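Local structure of biofilm growth-associated repressor (Xylella fastidiosa, 3PQK) at residues T31-E36 with Y77-A82; F37-L42 with T52-L57. The protein represses transcription of its own operon by binding a palindromic AT-rich sequence that spans the -10 region of the blh promoter. All coordinates share one frame; numbering follows the deposited sequence.

Both contacts lie within the arsR-type winged-helix domain, their centres about 12 Å apart. Along the chain the order is 31-36, 37-42, 52-57, 77-82, so the two partners of contact 2 both fall between those of contact 1. Contact 1 joins the end of helix 23-33 to wing strand 76-79; contact 2 packs helix 39-46 on helix 52-62, the predicted helix-turn-helix. The two meet at F37 and Y77: Y77 N probably donates a hydrogen bond to F37 O, the F37 ring packs on L32, and the Y77 ring touches L57. F37 and Y77 thus join the wing to the helices of the predicted DNA-binding motif.

Contact 1. Residues T31-E36 with Y77-A82; sequences TLVEGE and YRLTEA
L32, V33 and E36 meet Y77, R78 and L79 in a mixed surface contact, apolar on one side and charged on the other, where the end of helix 23-33 comes against the second strand of the wing. On the apolar side L32 points at the strand. Its CB rests on CG of L79 at 3.8 Å, while its CD2 reaches the backbone at Y77, close to the carbonyl oxygen. V33 faces away from the strand at CB, yet its CG2, anti to the carbonyl carbon, still comes within 3.9 Å of CD1 of L79. A water bridges the two backbones: it donates to L32 O (2.7 Å) and accepts from L79 N (2.9 Å), giving both polar groups a partner.

After the helix the chain turns at G35, whose positive phi of 152° suits a residue without a side chain, and E36 arrives beside the strand. E36 CA lies 3.1 Å from Y77 O in a CA-H...O contact. From there the extended E36 side chain runs beside R78, pointing the same way, with its CG packed on R78 CB at 3.7 Å. Their ends form a salt bridge, E36 OE2 to R78 NH1 at 3.4 Å; as a hydrogen bond it is weak, bent to 135°, with the carboxylate and guanidinium planes 57° apart. A long salt bridge from R78 NH2 to E81 OE1 extends the network.

R69 pairs with the other carboxylate oxygen of E36, and E67 with NE of R78, which ties the charged side to strand 66-69. On the apolar side, V33 and L79 both touch V88 of helix 84-96, while L32 packs on V66 of strand 66-69.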
ATOM      1  N   THR B  31      11.624  -9.153  -2.360  1.00 24.97           N
ATOM      2  CA  THR B  31      12.866  -9.956  -2.385  1.00 24.10           C
ATOM      3  C   THR B  31      13.816  -9.489  -1.269  1.00 27.59           C
ATOM      4  O   THR B  31      14.396 -10.319  -0.556  1.00 26.36           O
ATOM      5  CB  THR B  31      13.540  -9.893  -3.776  1.00 26.99           C
ATOM      6  OG1 THR B  31      12.592 -10.241  -4.790  1.00 24.95           O
ATOM      7  CG2 THR B  31      14.767 -10.808  -3.884  1.00 25.60           C
ATOM      8  N   LEU B  32      13.908  -8.154  -1.073  1.00 22.39           N
ATOM      9  CA  LEU B  32      14.784  -7.543  -0.071  1.00 21.66           C
ATOM     10  C   LEU B  32      14.378  -7.713   1.376  1.00 24.72           C
ATOM     11  O   LEU B  32      15.175  -7.473   2.270  1.00 25.37           O
ATOM     12  CB  LEU B  32      15.101  -6.086  -0.409  1.00 21.85           C
ATOM     13  CG  LEU B  32      15.879  -5.839  -1.708  1.00 26.56           C
ATOM     14  CD1 LEU B  32      15.869  -4.361  -2.036  1.00 26.96           C
ATOM     15  CD2 LEU B  32      17.359  -6.316  -1.593  1.00 27.81           C
ATOM     16  N   VAL B  33      13.155  -8.145   1.625  1.00 23.60           N
ATOM     17  CA  VAL B  33      12.664  -8.462   2.983  1.00 23.19           C
ATOM     18  C   VAL B  33      13.515  -9.641   3.510  1.00 29.96           C
ATOM     19  O   VAL B  33      13.885  -9.676   4.678  1.00 32.31           O
ATOM     20  CB  VAL B  33      11.145  -8.814   2.917  1.00 26.48           C
ATOM     21  CG1 VAL B  33      10.660  -9.507   4.192  1.00 26.03           C
ATOM     22  CG2 VAL B  33      10.314  -7.568   2.629  1.00 26.17           C
ATOM     23  N   GLU B  34      13.859 -10.560   2.615  1.00 27.52           N
ATOM     24  CA  GLU B  34      14.643 -11.762   2.880  1.00 27.82           C
ATOM     25  C   GLU B  34      16.138 -11.517   3.125  1.00 32.88           C
ATOM     26  O   GLU B  34      16.789 -12.338   3.784  1.00 31.54           O
ATOM     27  CB  GLU B  34      14.396 -12.791   1.786  1.00 28.73           C
ATOM     28  CG  GLU B  34      12.959 -13.306   1.836  1.00 41.15           C
ATOM     29  CD  GLU B  34      12.452 -14.039   0.615  1.00 62.97           C
ATOM     30  OE1 GLU B  34      13.241 -14.264  -0.330  1.00 60.97           O
ATOM     31  OE2 GLU B  34      11.260 -14.418   0.617  1.00 63.94           O
ATOM     32  N   GLY B  35      16.646 -10.359   2.696  1.00 27.66           N
ATOM     33  CA  GLY B  35      18.038 -10.001   2.922  1.00 27.48           C
ATOM     34  C   GLY B  35      18.617  -9.081   1.875  1.00 32.46           C
ATOM     35  O   GLY B  35      17.901  -8.632   0.973  1.00 32.71           O
ATOM     36  N   GLU B  36      19.920  -8.798   1.998  1.00 28.05           N
ATOM     37  CA  GLU B  36      20.685  -7.925   1.096  1.00 26.74           C
ATOM     38  C   GLU B  36      21.078  -8.683  -0.146  1.00 28.21           C
ATOM     39  O   GLU B  36      21.568  -9.807  -0.031  1.00 26.62           O
ATOM     40  CB  GLU B  36      21.971  -7.425   1.785  1.00 28.00           C
ATOM     41  CG  GLU B  36      21.744  -6.722   3.114  1.00 38.69           C
ATOM     42  CD  GLU B  36      22.946  -6.051   3.755  1.00 71.96           C
ATOM     43  OE1 GLU B  36      24.041  -6.054   3.145  1.00 72.29           O
ATOM     44  OE2 GLU B  36      22.786  -5.504   4.871  1.00 70.03           O
ATOM     45  N   TYR B  77      22.194  -4.256  -2.089  1.00 25.37           N
ATOM     46  CA  TYR B  77      21.011  -3.435  -1.844  1.00 24.79           C
ATOM     47  C   TYR B  77      20.290  -4.050  -0.673  1.00 28.24           C
ATOM     48  O   TYR B  77      20.358  -5.250  -0.468  1.00 27.43           O
ATOM     49  CB  TYR B  77      20.115  -3.397  -3.072  1.00 26.17           C
ATOM     50  CG  TYR B  77      20.735  -2.670  -4.247  1.00 29.90           C
ATOM     51  CD1 TYR B  77      20.391  -1.352  -4.537  1.00 31.62           C
ATOM     52  CD2 TYR B  77      21.612  -3.320  -5.110  1.00 32.00           C
ATOM     53  CE1 TYR B  77      20.911  -0.696  -5.650  1.00 33.47           C
ATOM     54  CE2 TYR B  77      22.150  -2.669  -6.222  1.00 33.92           C
ATOM     55  CZ  TYR B  77      21.805  -1.353  -6.481  1.00 43.06           C
ATOM     56  OH  TYR B  77      22.310  -0.706  -7.584  1.00 49.05           O
ATOM     57  N   ARG B  78      19.627  -3.227   0.107  1.00 22.72           N
ATOM     58  CA  ARG B  78      18.900  -3.604   1.295  1.00 23.40           C
ATOM     59  C   ARG B  78      17.807  -2.564   1.507  1.00 27.49           C
ATOM     60  O   ARG B  78      17.926  -1.430   1.032  1.00 24.30           O
ATOM     61  CB  ARG B  78      19.833  -3.619   2.524  1.00 24.91           C
ATOM     62  CG  ARG B  78      20.613  -2.313   2.778  1.00 37.66           C
ATOM     63  CD  ARG B  78      21.380  -2.316   4.094  1.00 43.64           C
ATOM     64  NE  ARG B  78      20.535  -1.905   5.217  1.00 60.33           N
ATOM     65  CZ  ARG B  78      20.771  -2.196   6.494  1.00 82.72           C
ATOM     66  NH1 ARG B  78      21.830  -2.925   6.834  1.00 68.24           N
ATOM     67  NH2 ARG B  78      19.939  -1.779   7.441  1.00 73.57           N
ATOM     68  N   LEU B  79      16.787  -2.945   2.251  1.00 25.28           N
ATOM     69  CA  LEU B  79      15.712  -2.062   2.616  1.00 26.39           C
ATOM     70  C   LEU B  79      16.224  -1.067   3.650  1.00 33.22           C
ATOM     71  O   LEU B  79      17.102  -1.397   4.455  1.00 35.18           O
ATOM     72  CB  LEU B  79      14.588  -2.884   3.265  1.00 26.07           C
ATOM     73  CG  LEU B  79      13.764  -3.770   2.346  1.00 29.29           C
ATOM     74  CD1 LEU B  79      12.774  -4.586   3.168  1.00 29.03           C
ATOM     75  CD2 LEU B  79      13.019  -2.936   1.292  1.00 26.63           C
ATOM     76  N   THR B  80      15.647   0.125   3.685  1.00 30.60           N
ATOM     77  CA  THR B  80      16.040   1.053   4.754  1.00 30.96           C
ATOM     78  C   THR B  80      15.283   0.643   6.029  1.00 36.89           C
ATOM     79  O   THR B  80      14.443  -0.265   5.983  1.00 33.78           O
ATOM     80  CB  THR B  80      15.840   2.506   4.349  1.00 35.77           C
ATOM     81  OG1 THR B  80      14.469   2.731   4.058  1.00 38.99           O
ATOM     82  CG2 THR B  80      16.697   2.899   3.172  1.00 31.49           C
ATOM     83  N   GLU B  81      15.622   1.256   7.174  1.00 37.55           N
ATOM     84  CA  GLU B  81      14.982   0.949   8.448  1.00 38.63           C
ATOM     85  C   GLU B  81      13.909   1.999   8.777  1.00 44.41           C
ATOM     86  O   GLU B  81      13.344   2.018   9.879  1.00 44.46           O
ATOM     87  CB  GLU B  81      16.026   0.815   9.560  1.00 40.46           C
ATOM     88  CG  GLU B  81      16.837  -0.466   9.480  1.00 52.65           C
ATOM     89  CD  GLU B  81      17.764  -0.675  10.662  1.00 75.61           C
ATOM     90  OE1 GLU B  81      18.804   0.020  10.735  1.00 78.56           O
ATOM     91  OE2 GLU B  81      17.444  -1.527  11.522  1.00 63.94           O
ATOM     92  N   ALA B  82      13.574   2.814   7.768  1.00 40.77           N
ATOM     93  CA  ALA B  82      12.571   3.870   7.847  1.00 40.07           C
ATOM     94  C   ALA B  82      11.166   3.305   7.934  1.00 43.51           C
ATOM     95  O   ALA B  82      10.950   2.096   7.773  1.00 44.33           O
ATOM     96  CB  ALA B  82      12.696   4.776   6.627  1.00 40.70           C
TER
HETATM   97  O   HOH W   1      16.922  -5.667   3.127  1.00 32.79           O

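Contact 2. Residues F37-L42 with T52-L57; sequences FSVGEL and TLSQQL
L42 of helix 39-46 points at helix 52-62, and V39, one turn earlier, flanks it; L53 and L57, likewise one turn apart, point back toward them. The four side chains fill the space between the two helices without any hydrogen bond crossing it. The closest fit is at L53. Its CG stands anti to the backbone N (chi1 -165°), and CD2 enters a hollow bounded by V39 and by CB of L42. L53 CD2 lies 3.6 Å from V39 CG2. The carbonyl oxygen V39 O is closer, 3.4 Å from L53 CD2. The V39 and L53 side chains cross obliquely here.

With CG2 anti to its backbone N, V39 turns this methyl to the dip between L53 and S54, 4.0 Å from S54 OG, and reaches more loosely toward L57 CD1. Deeper in, L42 presents CD1 to the forked end of L57, at 3.9 Å from both CD1 and CD2, so one methyl sits against two.

The start of helix 39-46 is fixed by a capping box: S38 N donates to E41 OE1 (2.9 Å), and E41 N returns a weak bond to S38 OG. Around the core, L28 of helix 23-33 touches L53, and Y77 of the wing touches V39. Two short helices packed through such an apolar seam are characteristic of the helix-turn-helix, predicted here to be the DNA-binding motif of this winged-helix repressor.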
ATOM      1  N   PHE B  37      20.867  -8.099  -1.333  1.00 24.54           N
ATOM      2  CA  PHE B  37      21.230  -8.770  -2.579  1.00 25.81           C
ATOM      3  C   PHE B  37      21.968  -7.849  -3.520  1.00 28.13           C
ATOM      4  O   PHE B  37      21.707  -6.643  -3.547  1.00 26.98           O
ATOM      5  CB  PHE B  37      19.995  -9.346  -3.289  1.00 29.47           C
ATOM      6  CG  PHE B  37      19.276 -10.414  -2.503  1.00 33.10           C
ATOM      7  CD1 PHE B  37      19.751 -11.721  -2.480  1.00 38.69           C
ATOM      8  CD2 PHE B  37      18.162 -10.105  -1.738  1.00 35.26           C
ATOM      9  CE1 PHE B  37      19.095 -12.708  -1.736  1.00 39.38           C
ATOM     10  CE2 PHE B  37      17.495 -11.099  -1.002  1.00 39.38           C
ATOM     11  CZ  PHE B  37      17.968 -12.394  -1.008  1.00 38.36           C
ATOM     12  N   SER B  38      22.841  -8.434  -4.354  1.00 20.77           N
ATOM     13  CA  SER B  38      23.576  -7.644  -5.315  1.00 21.02           C
ATOM     14  C   SER B  38      22.658  -7.470  -6.507  1.00 23.62           C
ATOM     15  O   SER B  38      21.619  -8.115  -6.557  1.00 22.47           O
ATOM     16  CB  SER B  38      24.884  -8.342  -5.695  1.00 24.31           C
ATOM     17  OG  SER B  38      24.628  -9.379  -6.626  1.00 27.28           O
ATOM     18  N   VAL B  39      23.035  -6.628  -7.471  1.00 24.58           N
ATOM     19  CA  VAL B  39      22.247  -6.382  -8.677  1.00 25.78           C
ATOM     20  C   VAL B  39      22.107  -7.652  -9.514  1.00 31.21           C
ATOM     21  O   VAL B  39      21.024  -7.919 -10.036  1.00 32.04           O
ATOM     22  CB  VAL B  39      22.746  -5.119  -9.457  1.00 32.19           C
ATOM     23  CG1 VAL B  39      24.149  -5.305 -10.056  1.00 33.21           C
ATOM     24  CG2 VAL B  39      21.756  -4.666 -10.520  1.00 31.41           C
ATOM     25  N   GLY B  40      23.174  -8.452  -9.579  1.00 28.41           N
ATOM     26  CA  GLY B  40      23.187  -9.725 -10.297  1.00 26.56           C
ATOM     27  C   GLY B  40      22.242 -10.737  -9.693  1.00 27.36           C
ATOM     28  O   GLY B  40      21.522 -11.409 -10.418  1.00 27.29           O
ATOM     29  N   GLU B  41      22.220 -10.834  -8.352  1.00 24.01           N
ATOM     30  CA  GLU B  41      21.338 -11.715  -7.606  1.00 22.98           C
ATOM     31  C   GLU B  41      19.878 -11.291  -7.762  1.00 30.35           C
ATOM     32  O   GLU B  41      18.987 -12.154  -7.863  1.00 28.88           O
ATOM     33  CB  GLU B  41      21.717 -11.713  -6.133  1.00 24.21           C
ATOM     34  CG  GLU B  41      23.110 -12.256  -5.918  1.00 29.01           C
ATOM     35  CD  GLU B  41      23.663 -12.190  -4.513  1.00 37.72           C
ATOM     36  OE1 GLU B  41      23.367 -11.230  -3.772  1.00 32.42           O
ATOM     37  OE2 GLU B  41      24.415 -13.118  -4.153  1.00 30.78           O
ATOM     38  N   LEU B  42      19.621  -9.961  -7.782  1.00 27.30           N
ATOM     39  CA  LEU B  42      18.257  -9.454  -7.961  1.00 25.57           C
ATOM     40  C   LEU B  42      17.752  -9.807  -9.354  1.00 31.57           C
ATOM     41  O   LEU B  42      16.630 -10.280  -9.492  1.00 31.45           O
ATOM     42  CB  LEU B  42      18.174  -7.926  -7.675  1.00 23.73           C
ATOM     43  CG  LEU B  42      18.335  -7.554  -6.200  1.00 26.19           C
ATOM     44  CD1 LEU B  42      18.671  -6.111  -6.025  1.00 26.18           C
ATOM     45  CD2 LEU B  42      17.161  -8.021  -5.345  1.00 26.21           C
ATOM     46  N   THR B  52      15.980  -1.600 -16.969  1.00 46.72           N
ATOM     47  CA  THR B  52      14.833  -1.707 -16.047  1.00 45.93           C
ATOM     48  C   THR B  52      15.179  -1.922 -14.567  1.00 48.09           C
ATOM     49  O   THR B  52      14.828  -1.074 -13.744  1.00 47.72           O
ATOM     50  CB  THR B  52      13.788  -2.679 -16.617  1.00 49.05           C
ATOM     51  OG1 THR B  52      13.585  -2.340 -17.987  1.00 54.84           O
ATOM     52  CG2 THR B  52      12.454  -2.626 -15.879  1.00 40.72           C
ATOM     53  N   LEU B  53      15.876  -3.018 -14.237  1.00 43.26           N
ATOM     54  CA  LEU B  53      16.267  -3.348 -12.858  1.00 42.51           C
ATOM     55  C   LEU B  53      16.982  -2.204 -12.139  1.00 42.02           C
ATOM     56  O   LEU B  53      16.569  -1.845 -11.034  1.00 42.56           O
ATOM     57  CB  LEU B  53      17.091  -4.658 -12.809  1.00 43.07           C
ATOM     58  CG  LEU B  53      17.269  -5.328 -11.449  1.00 47.35           C
ATOM     59  CD1 LEU B  53      16.181  -6.346 -11.194  1.00 47.49           C
ATOM     60  CD2 LEU B  53      18.587  -6.029 -11.393  1.00 50.00           C
ATOM     61  N   SER B  54      18.001  -1.597 -12.758  1.00 35.35           N
ATOM     62  CA  SER B  54      18.693  -0.474 -12.118  1.00 34.51           C
ATOM     63  C   SER B  54      17.888   0.828 -12.149  1.00 35.00           C
ATOM     64  O   SER B  54      18.098   1.670 -11.285  1.00 32.86           O
ATOM     65  CB  SER B  54      20.107  -0.279 -12.666  1.00 38.26           C
ATOM     66  OG  SER B  54      21.048  -1.000 -11.887  1.00 38.60           O
ATOM     67  N   GLN B  55      16.955   0.983 -13.117  1.00 33.46           N
ATOM     68  CA  GLN B  55      16.068   2.163 -13.166  1.00 34.24           C
ATOM     69  C   GLN B  55      15.129   2.125 -11.956  1.00 37.07           C
ATOM     70  O   GLN B  55      15.004   3.124 -11.233  1.00 36.53           O
ATOM     71  CB  GLN B  55      15.219   2.203 -14.449  1.00 35.61           C
ATOM     72  CG  GLN B  55      16.000   2.581 -15.704  1.00 54.87           C
ATOM     73  CD  GLN B  55      15.223   2.384 -16.990  1.00 73.78           C
ATOM     74  OE1 GLN B  55      14.134   1.796 -17.020  1.00 72.39           O
ATOM     75  NE2 GLN B  55      15.768   2.882 -18.089  1.00 62.20           N
ATOM     76  N   GLN B  56      14.544   0.937 -11.705  1.00 32.62           N
ATOM     77  CA  GLN B  56      13.615   0.691 -10.603  1.00 31.39           C
ATOM     78  C   GLN B  56      14.230   0.727  -9.221  1.00 33.11           C
ATOM     79  O   GLN B  56      13.604   1.282  -8.314  1.00 32.54           O
ATOM     80  CB  GLN B  56      12.749  -0.554 -10.868  1.00 33.12           C
ATOM     81  CG  GLN B  56      11.901  -0.449 -12.163  1.00 22.96           C
ATOM     82  CD  GLN B  56      11.086   0.817 -12.204  1.00 47.64           C
ATOM     83  OE1 GLN B  56      10.397   1.152 -11.241  1.00 40.87           O
ATOM     84  NE2 GLN B  56      11.211   1.592 -13.286  1.00 29.78           N
ATOM     85  N   LEU B  57      15.478   0.211  -9.043  1.00 29.17           N
ATOM     86  CA  LEU B  57      16.193   0.310  -7.751  1.00 26.99           C
ATOM     87  C   LEU B  57      16.569   1.792  -7.528  1.00 31.93           C
ATOM     88  O   LEU B  57      16.655   2.255  -6.384  1.00 31.05           O
ATOM     89  CB  LEU B  57      17.459  -0.582  -7.701  1.00 26.28           C
ATOM     90  CG  LEU B  57      17.260  -2.113  -7.586  1.00 28.86           C
ATOM     91  CD1 LEU B  57      18.477  -2.886  -8.165  1.00 28.96           C
ATOM     92  CD2 LEU B  57      17.014  -2.551  -6.138  1.00 24.07           C
TER